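Local coordinates for protein Bm4233, isoform b (Brugia malayi, PDB 6ANY) that probably binds and transports sterols as a secreted venom allergen-like protein of the CAP superfamily, and is a vaccine candidate for lymphatic filariasis, at residues M46-Q60 and A139-A151. Numbering follows the deposited sequence.
Sequences MLLLKWSCQLENSAQ and AWGKTHKIGCGIA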
ATOM      1  N   MET A  46      -0.359 -13.352   4.505  1.00 14.63           N
ATOM      2  CA  MET A  46      -0.401 -11.942   4.082  1.00 15.28           C
ATOM      3  C   MET A  46      -0.392 -11.147   5.389  1.00 14.90           C
ATOM      4  O   MET A  46      -1.310 -11.252   6.180  1.00 16.25           O
ATOM      5  CB  MET A  46      -1.643 -11.676   3.247  1.00 16.02           C
ATOM      6  CG  MET A  46      -1.981 -10.217   2.977  1.00 16.55           C
ATOM      7  SD  MET A  46      -0.945  -9.611   1.629  1.00 16.49           S
ATOM      8  CE  MET A  46      -1.772 -10.253   0.244  1.00 14.53           C
ATOM      9  N   LEU A  47       0.672 -10.371   5.610  1.00 14.47           N
ATOM     10  CA  LEU A  47       0.835  -9.626   6.867  1.00 14.02           C
ATOM     11  C   LEU A  47      -0.139  -8.456   7.021  1.00 14.21           C
ATOM     12  O   LEU A  47      -0.465  -7.760   6.036  1.00 15.27           O
ATOM     13  CB  LEU A  47       2.285  -9.135   7.026  1.00 13.71           C
ATOM     14  CG  LEU A  47       3.327 -10.261   7.085  1.00 14.41           C
ATOM     15  CD1 LEU A  47       4.752  -9.740   7.145  1.00 15.07           C
ATOM     16  CD2 LEU A  47       3.023 -11.258   8.238  1.00 14.48           C
ATOM     17  N   LEU A  48      -0.577  -8.232   8.259  1.00 13.19           N
ATOM     18  CA  LEU A  48      -1.429  -7.125   8.577  1.00 13.61           C
ATOM     19  C   LEU A  48      -0.563  -5.832   8.711  1.00 14.01           C
ATOM     20  O   LEU A  48       0.345  -5.733   9.534  1.00 12.80           O
ATOM     21  CB  LEU A  48      -2.190  -7.401   9.846  1.00 13.87           C
ATOM     22  CG  LEU A  48      -3.386  -6.489  10.160  1.00 14.24           C
ATOM     23  CD1 LEU A  48      -4.487  -7.207  10.923  1.00 15.03           C
ATOM     24  CD2 LEU A  48      -2.972  -5.345  11.041  1.00 15.79           C
ATOM     25  N   LEU A  49      -0.838  -4.861   7.866  1.00 14.27           N
ATOM     26  CA  LEU A  49      -0.056  -3.603   7.883  1.00 14.62           C
ATOM     27  C   LEU A  49      -0.214  -2.821   9.176  1.00 13.19           C
ATOM     28  O   LEU A  49      -1.284  -2.717   9.709  1.00 14.16           O
ATOM     29  CB  LEU A  49      -0.378  -2.708   6.688  1.00 14.28           C
ATOM     30  CG  LEU A  49      -0.233  -3.309   5.314  1.00 14.28           C
ATOM     31  CD1 LEU A  49      -0.615  -2.266   4.250  1.00 14.03           C
ATOM     32  CD2 LEU A  49       1.184  -3.807   5.075  1.00 14.83           C
ATOM     33  N   LYS A  50       0.903  -2.325   9.705  1.00 14.64           N
ATOM     34  CA  LYS A  50       0.901  -1.459  10.887  1.00 15.35           C
ATOM     35  C   LYS A  50       1.413  -0.094  10.410  1.00 14.45           C
ATOM     36  O   LYS A  50       2.322  -0.010   9.561  1.00 14.65           O
ATOM     37  CB  LYS A  50       1.893  -1.971  11.936  1.00 19.22           C
ATOM     38  CG  LYS A  50       1.704  -3.400  12.452  1.00 20.76           C
ATOM     39  CD  LYS A  50       0.459  -3.508  13.296  1.00 22.10           C
ATOM     40  CE  LYS A  50       0.693  -2.771  14.597  1.00 26.71           C
ATOM     41  NZ  LYS A  50      -0.487  -2.724  15.497  1.00 27.61           N
ATOM     42  N   TRP A  51       0.889   0.963  11.000  1.00 13.57           N
ATOM     43  CA  TRP A  51       1.366   2.285  10.808  1.00 14.16           C
ATOM     44  C   TRP A  51       2.692   2.489  11.456  1.00 14.84           C
ATOM     45  O   TRP A  51       2.874   2.177  12.662  1.00 17.12           O
ATOM     46  CB  TRP A  51       0.380   3.324  11.339  1.00 14.49           C
ATOM     47  CG  TRP A  51       0.713   4.730  10.844  1.00 14.11           C
ATOM     48  CD1 TRP A  51       1.434   5.633  11.503  1.00 14.58           C
ATOM     49  CD2 TRP A  51       0.392   5.337   9.569  1.00 13.50           C
ATOM     50  NE1 TRP A  51       1.613   6.777  10.755  1.00 13.46           N
ATOM     51  CE2 TRP A  51       0.923   6.636   9.587  1.00 13.14           C
ATOM     52  CE3 TRP A  51      -0.359   4.945   8.465  1.00 13.56           C
ATOM     53  CZ2 TRP A  51       0.767   7.528   8.540  1.00 13.06           C
ATOM     54  CZ3 TRP A  51      -0.518   5.861   7.429  1.00 13.77           C
ATOM     55  CH2 TRP A  51       0.057   7.133   7.485  1.00 12.28           C
ATOM     56  N   SER A  52       3.623   3.087  10.696  1.00 13.74           N
ATOM     57  CA  SER A  52       4.963   3.425  11.233  1.00 13.16           C
ATOM     58  C   SER A  52       5.190   4.968  11.101  1.00 14.49           C
ATOM     59  O   SER A  52       5.134   5.506   9.967  1.00 14.34           O
ATOM     60  CB  SER A  52       6.046   2.641  10.460  1.00 13.32           C
ATOM     61  OG  SER A  52       7.328   3.178  10.672  1.00 13.35           O
ATOM     62  N   CYS A  53       5.293   5.659  12.237  1.00 13.53           N
ATOM     63  CA  CYS A  53       5.695   7.051  12.334  1.00 16.11           C
ATOM     64  C   CYS A  53       7.042   7.356  11.645  1.00 18.25           C
ATOM     65  O   CYS A  53       7.208   8.411  10.992  1.00 18.23           O
ATOM     66  CB  CYS A  53       5.689   7.550  13.776  1.00 15.56           C
ATOM     67  SG  CYS A  53       4.081   7.323  14.592  1.00 16.88           S
ATOM     68  N   GLN A  54       7.990   6.445  11.761  1.00 17.94           N
ATOM     69  CA  GLN A  54       9.270   6.567  11.078  1.00 18.24           C
ATOM     70  C   GLN A  54       9.059   6.642   9.578  1.00 14.83           C
ATOM     71  O   GLN A  54       9.685   7.451   8.934  1.00 15.18           O
ATOM     72  CB  GLN A  54      10.167   5.399  11.477  1.00 20.85           C
ATOM     73  CG  GLN A  54      11.485   5.274  10.721  1.00 26.38           C
ATOM     74  CD  GLN A  54      12.578   4.489  11.487  1.00 31.23           C
ATOM     75  OE1 GLN A  54      12.353   3.912  12.598  1.00 35.45           O
ATOM     76  NE2 GLN A  54      13.786   4.550  10.942  1.00 29.54           N
ATOM     77  N   LEU A  55       8.193   5.784   9.039  1.00 13.85           N
ATOM     78  CA  LEU A  55       7.884   5.768   7.617  1.00 14.48           C
ATOM     79  C   LEU A  55       7.115   7.035   7.205  1.00 14.55           C
ATOM     80  O   LEU A  55       7.355   7.582   6.159  1.00 14.47           O
ATOM     81  CB  LEU A  55       7.171   4.494   7.173  1.00 13.53           C
ATOM     82  CG  LEU A  55       7.972   3.171   7.291  1.00 13.22           C
ATOM     83  CD1 LEU A  55       7.202   2.102   6.585  1.00 12.94           C
ATOM     84  CD2 LEU A  55       9.332   3.395   6.622  1.00 13.61           C
ATOM     85  N   GLU A  56       6.181   7.464   8.037  1.00 13.69           N
ATOM     86  CA  GLU A  56       5.478   8.691   7.800  1.00 12.05           C
ATOM     87  C   GLU A  56       6.420   9.821   7.759  1.00 12.37           C
ATOM     88  O   GLU A  56       6.211  10.726   6.982  1.00 13.02           O
ATOM     89  CB  GLU A  56       4.413   8.917   8.882  1.00 11.80           C
ATOM     90  CG  GLU A  56       4.024  10.360   9.114  1.00 10.93           C
ATOM     91  CD  GLU A  56       2.755  10.512   9.941  1.00 10.73           C
ATOM     92  OE1 GLU A  56       2.325   9.614  10.658  1.00 10.61           O
ATOM     93  OE2 GLU A  56       2.160  11.596   9.949  1.00 10.41           O
ATOM     94  N   ASN A  57       7.418   9.858   8.643  1.00 12.80           N
ATOM     95  CA  ASN A  57       8.366  10.972   8.617  1.00 13.73           C
ATOM     96  C   ASN A  57       9.170  11.052   7.291  1.00 13.71           C
ATOM     97  O   ASN A  57       9.365  12.164   6.739  1.00 13.96           O
ATOM     98  CB  ASN A  57       9.333  10.955   9.851  1.00 15.65           C
ATOM     99  CG  ASN A  57       8.602  11.195  11.188  1.00 16.78           C
ATOM    100  OD1 ASN A  57       7.479  11.684  11.197  1.00 16.17           O
ATOM    101  ND2 ASN A  57       9.195  10.744  12.313  1.00 19.12           N
ATOM    102  N   SER A  58       9.627   9.924   6.760  1.00 12.33           N
ATOM    103  CA  SER A  58      10.373   9.973   5.532  1.00 13.05           C
ATOM    104  C   SER A  58       9.441  10.317   4.357  1.00 13.39           C
ATOM    105  O   SER A  58       9.828  11.083   3.436  1.00 11.95           O
ATOM    106  CB  SER A  58      11.118   8.672   5.240  1.00 13.01           C
ATOM    107  OG  SER A  58      10.226   7.593   5.331  1.00 15.43           O
ATOM    108  N   ALA A  59       8.241   9.752   4.366  1.00 12.89           N
ATOM    109  CA  ALA A  59       7.247  10.027   3.310  1.00 12.67           C
ATOM    110  C   ALA A  59       6.799  11.474   3.310  1.00 13.18           C
ATOM    111  O   ALA A  59       6.667  12.077   2.264  1.00 13.82           O
ATOM    112  CB  ALA A  59       6.065   9.142   3.492  1.00 13.31           C
ATOM    113  N   GLN A  60       6.561  12.020   4.498  1.00 13.56           N
ATOM    114  CA  GLN A  60       6.206  13.436   4.674  1.00 14.36           C
ATOM    115  C   GLN A  60       7.325  14.353   4.187  1.00 15.36           C
ATOM    116  O   GLN A  60       7.029  15.360   3.518  1.00 16.53           O
ATOM    117  CB  GLN A  60       5.894  13.758   6.164  1.00 13.14           C
ATOM    118  CG  GLN A  60       5.292  15.106   6.357  1.00 12.67           C
ATOM    119  CD  GLN A  60       3.989  15.271   5.619  1.00 12.81           C
ATOM    120  OE1 GLN A  60       3.091  14.515   5.843  1.00 12.94           O
ATOM    121  NE2 GLN A  60       3.889  16.250   4.727  1.00 11.11           N
ATOM    122  N   ALA A 139      -0.115  -4.868  -2.118  1.00 15.38           N
ATOM    123  CA  ALA A 139      -0.462  -6.275  -1.907  1.00 15.04           C
ATOM    124  C   ALA A 139       0.661  -7.195  -1.402  1.00 14.67           C
ATOM    125  O   ALA A 139       0.446  -8.372  -1.295  1.00 15.73           O
ATOM    126  CB  ALA A 139      -1.042  -6.815  -3.171  1.00 13.58           C
ATOM    127  N   TRP A 140       1.846  -6.668  -1.116  1.00 15.88           N
ATOM    128  CA  TRP A 140       3.036  -7.494  -0.939  1.00 16.34           C
ATOM    129  C   TRP A 140       2.944  -8.171   0.424  1.00 15.72           C
ATOM    130  O   TRP A 140       2.916  -7.522   1.450  1.00 14.93           O
ATOM    131  CB  TRP A 140       4.270  -6.636  -1.029  1.00 17.10           C
ATOM    132  CG  TRP A 140       5.502  -7.367  -1.217  1.00 16.79           C
ATOM    133  CD1 TRP A 140       6.437  -7.637  -0.284  1.00 17.07           C
ATOM    134  CD2 TRP A 140       5.994  -7.856  -2.464  1.00 16.36           C
ATOM    135  NE1 TRP A 140       7.503  -8.320  -0.871  1.00 18.83           N
ATOM    136  CE2 TRP A 140       7.240  -8.472  -2.213  1.00 17.41           C
ATOM    137  CE3 TRP A 140       5.465  -7.893  -3.757  1.00 16.12           C
ATOM    138  CZ2 TRP A 140       7.968  -9.157  -3.221  1.00 16.66           C
ATOM    139  CZ3 TRP A 140       6.197  -8.494  -4.767  1.00 16.60           C
ATOM    140  CH2 TRP A 140       7.456  -9.129  -4.491  1.00 16.49           C
ATOM    141  N   GLY A 141       2.813  -9.488   0.408  1.00 16.00           N
ATOM    142  CA  GLY A 141       2.618 -10.252   1.647  1.00 16.02           C
ATOM    143  C   GLY A 141       3.643 -10.041   2.702  1.00 15.15           C
ATOM    144  O   GLY A 141       3.317  -9.891   3.869  1.00 14.82           O
ATOM    145  N   LYS A 142       4.890  -9.981   2.291  1.00 15.96           N
ATOM    146  CA  LYS A 142       5.959  -9.686   3.241  1.00 17.68           C
ATOM    147  C   LYS A 142       6.020  -8.251   3.862  1.00 15.86           C
ATOM    148  O   LYS A 142       6.609  -8.092   4.945  1.00 16.48           O
ATOM    149  CB  LYS A 142       7.324 -10.078   2.687  1.00 18.57           C
ATOM    150  CG  LYS A 142       7.565 -11.589   2.674  1.00 20.47           C
ATOM    151  CD  LYS A 142       8.856 -11.862   1.859  1.00 24.32           C
ATOM    152  CE  LYS A 142       8.942 -13.309   1.322  1.00 26.79           C
ATOM    153  NZ  LYS A 142       9.552 -14.102   2.418  1.00 28.93           N
ATOM    154  N   THR A 143       5.440  -7.254   3.215  1.00 13.75           N
ATOM    155  CA  THR A 143       5.441  -5.890   3.745  1.00 13.05           C
ATOM    156  C   THR A 143       4.518  -5.872   4.959  1.00 14.02           C
ATOM    157  O   THR A 143       3.456  -6.475   4.898  1.00 14.96           O
ATOM    158  CB  THR A 143       4.927  -4.894   2.673  1.00 12.77           C
ATOM    159  OG1 THR A 143       5.828  -4.908   1.545  1.00 12.84           O
ATOM    160  CG2 THR A 143       4.825  -3.504   3.239  1.00 11.63           C
ATOM    161  N   HIS A 144       4.927  -5.216   6.043  1.00 13.70           N
ATOM    162  CA  HIS A 144       4.089  -5.093   7.234  1.00 16.51           C
ATOM    163  C   HIS A 144       4.061  -3.731   7.871  1.00 16.83           C
ATOM    164  O   HIS A 144       3.359  -3.550   8.852  1.00 18.71           O
ATOM    165  CB  HIS A 144       4.418  -6.167   8.309  1.00 16.52           C
ATOM    166  CG  HIS A 144       5.771  -6.067   8.925  1.00 16.71           C
ATOM    167  ND1 HIS A 144       6.912  -6.598   8.334  1.00 17.86           N
ATOM    168  CD2 HIS A 144       6.146  -5.635  10.156  1.00 17.23           C
ATOM    169  CE1 HIS A 144       7.932  -6.449   9.168  1.00 17.19           C
ATOM    170  NE2 HIS A 144       7.492  -5.871  10.275  1.00 17.61           N
ATOM    171  N   LYS A 145       4.746  -2.765   7.275  1.00 17.32           N
ATOM    172  CA  LYS A 145       4.833  -1.403   7.810  1.00 17.85           C
ATOM    173  C   LYS A 145       4.476  -0.385   6.752  1.00 15.81           C
ATOM    174  O   LYS A 145       4.902  -0.492   5.617  1.00 15.78           O
ATOM    175  CB  LYS A 145       6.252  -1.103   8.317  1.00 21.23           C
ATOM    176  CG  LYS A 145       6.671  -2.064   9.418  1.00 25.04           C
ATOM    177  CD  LYS A 145       7.946  -1.670  10.132  1.00 25.31           C
ATOM    178  CE  LYS A 145       9.168  -2.344   9.504  1.00 30.85           C
ATOM    179  NZ  LYS A 145      10.426  -2.131  10.332  1.00 32.44           N
ATOM    180  N   ILE A 146       3.723   0.624   7.120  1.00 14.91           N
ATOM    181  CA  ILE A 146       3.301   1.650   6.150  1.00 14.44           C
ATOM    182  C   ILE A 146       3.322   2.991   6.851  1.00 14.75           C
ATOM    183  O   ILE A 146       2.969   3.077   7.997  1.00 15.48           O
ATOM    184  CB  ILE A 146       1.933   1.353   5.536  1.00 13.07           C
ATOM    185  CG1 ILE A 146       1.637   2.394   4.451  1.00 14.97           C
ATOM    186  CG2 ILE A 146       0.819   1.324   6.596  1.00 13.51           C
ATOM    187  CD1 ILE A 146       0.397   2.083   3.638  1.00 14.37           C
ATOM    188  N   GLY A 147       3.733   4.016   6.134  1.00 15.64           N
ATOM    189  CA  GLY A 147       3.662   5.355   6.628  1.00 16.45           C
ATOM    190  C   GLY A 147       3.561   6.285   5.441  1.00 16.23           C
ATOM    191  O   GLY A 147       4.187   6.055   4.390  1.00 15.66           O
ATOM    192  N   CYS A 148       2.771   7.333   5.623  1.00 14.84           N
ATOM    193  CA  CYS A 148       2.401   8.201   4.505  1.00 15.97           C
ATOM    194  C   CYS A 148       2.441   9.656   4.878  1.00 15.05           C
ATOM    195  O   CYS A 148       2.295  10.041   6.049  1.00 14.48           O
ATOM    196  CB  CYS A 148       1.012   7.906   3.957  1.00 16.15           C
ATOM    197  SG  CYS A 148       0.671   6.174   3.531  1.00 16.57           S
ATOM    198  N   GLY A 149       2.692  10.463   3.864  1.00 14.01           N
ATOM    199  CA  GLY A 149       2.837  11.913   4.053  1.00 14.29           C
ATOM    200  C   GLY A 149       1.997  12.621   3.015  1.00 13.35           C
ATOM    201  O   GLY A 149       1.876  12.144   1.904  1.00 13.68           O
ATOM    202  N   ILE A 150       1.440  13.759   3.384  1.00 13.59           N
ATOM    203  CA  ILE A 150       0.520  14.475   2.522  1.00 14.81           C
ATOM    204  C   ILE A 150       0.839  15.959   2.457  1.00 14.02           C
ATOM    205  O   ILE A 150       1.128  16.632   3.495  1.00 13.99           O
ATOM    206  CB  ILE A 150      -0.906  14.276   3.061  1.00 16.32           C
ATOM    207  CG1 ILE A 150      -1.325  12.813   2.878  1.00 17.92           C
ATOM    208  CG2 ILE A 150      -1.889  15.166   2.314  1.00 16.03           C
ATOM    209  CD1 ILE A 150      -2.564  12.425   3.710  1.00 18.43           C
ATOM    210  N   ALA A 151       0.704  16.501   1.265  1.00 14.50           N
ATOM    211  CA  ALA A 151       0.920  17.945   1.027  1.00 14.82           C
ATOM    212  C   ALA A 151      -0.243  18.478   0.250  1.00 15.96           C
ATOM    213  O   ALA A 151      -0.538  17.959  -0.789  1.00 18.52           O
ATOM    214  CB  ALA A 151       2.205  18.179   0.256  1.00 13.97           C
TER
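The indole of Trp51 lies over the backbone of strand 145-151, its six-membered ring facing Gly147 in a CH-pi contact, with Gly147 CA 4.0 Å from the ring centroid and almost on the normal. At the far end of the same ring, Trp51 CH2 meets Cys148 CB at 3.7 Å, while the sulfur, disulfide-bonded to Cys164, sits obliquely to it. With CG anti to the backbone N (chi1 -166°), the indole of Trp51 swings back across the strand at Gly147 and Cys148; its NE1 donates, nearly in the ring plane, to Glu56 OE1 at 2.9 Å. A salt bridge from Arg13 to that same oxygen gives it a second partner and probably stabilises the negative charge.

The main chains pair in parallel: Lys50 N donates to His144 O, Lys50 O receives Ile146 N, and Ser52 N reaches Ile146 O at 2.8 Å. The strand then gives way to helix 53-60, N-capped by Ser52, whose OG accepts from Leu55 N. This helix runs on along the same strand at 35°, bringing Leu55 CB against Gly147 N and Ala59 CB to 3.6 Å from Gly149 N. Having no side chains, Gly147 and Gly149 let the helix backbone settle directly on the strand, the two axes coming to 5.6 Å. Further along, the bent side chain of Gln60 (chi2 60°) turns its amide to Ile150 and grips both backbone polar atoms: OE1 accepts from Ile150 N, and NE2 donates to Ile150 O at 3.0 Å, from well above the carbonyl plane; Asn64 OD1 also binds NE2.

Before the paired strands, Leu47 CD1 packs 3.8 Å from His144 CB. Short edge strand, helix and long central strand, with helix 10-28 against Trp51 and Leu49, form part of the alpha-beta-alpha sandwich characteristic of CAP domains.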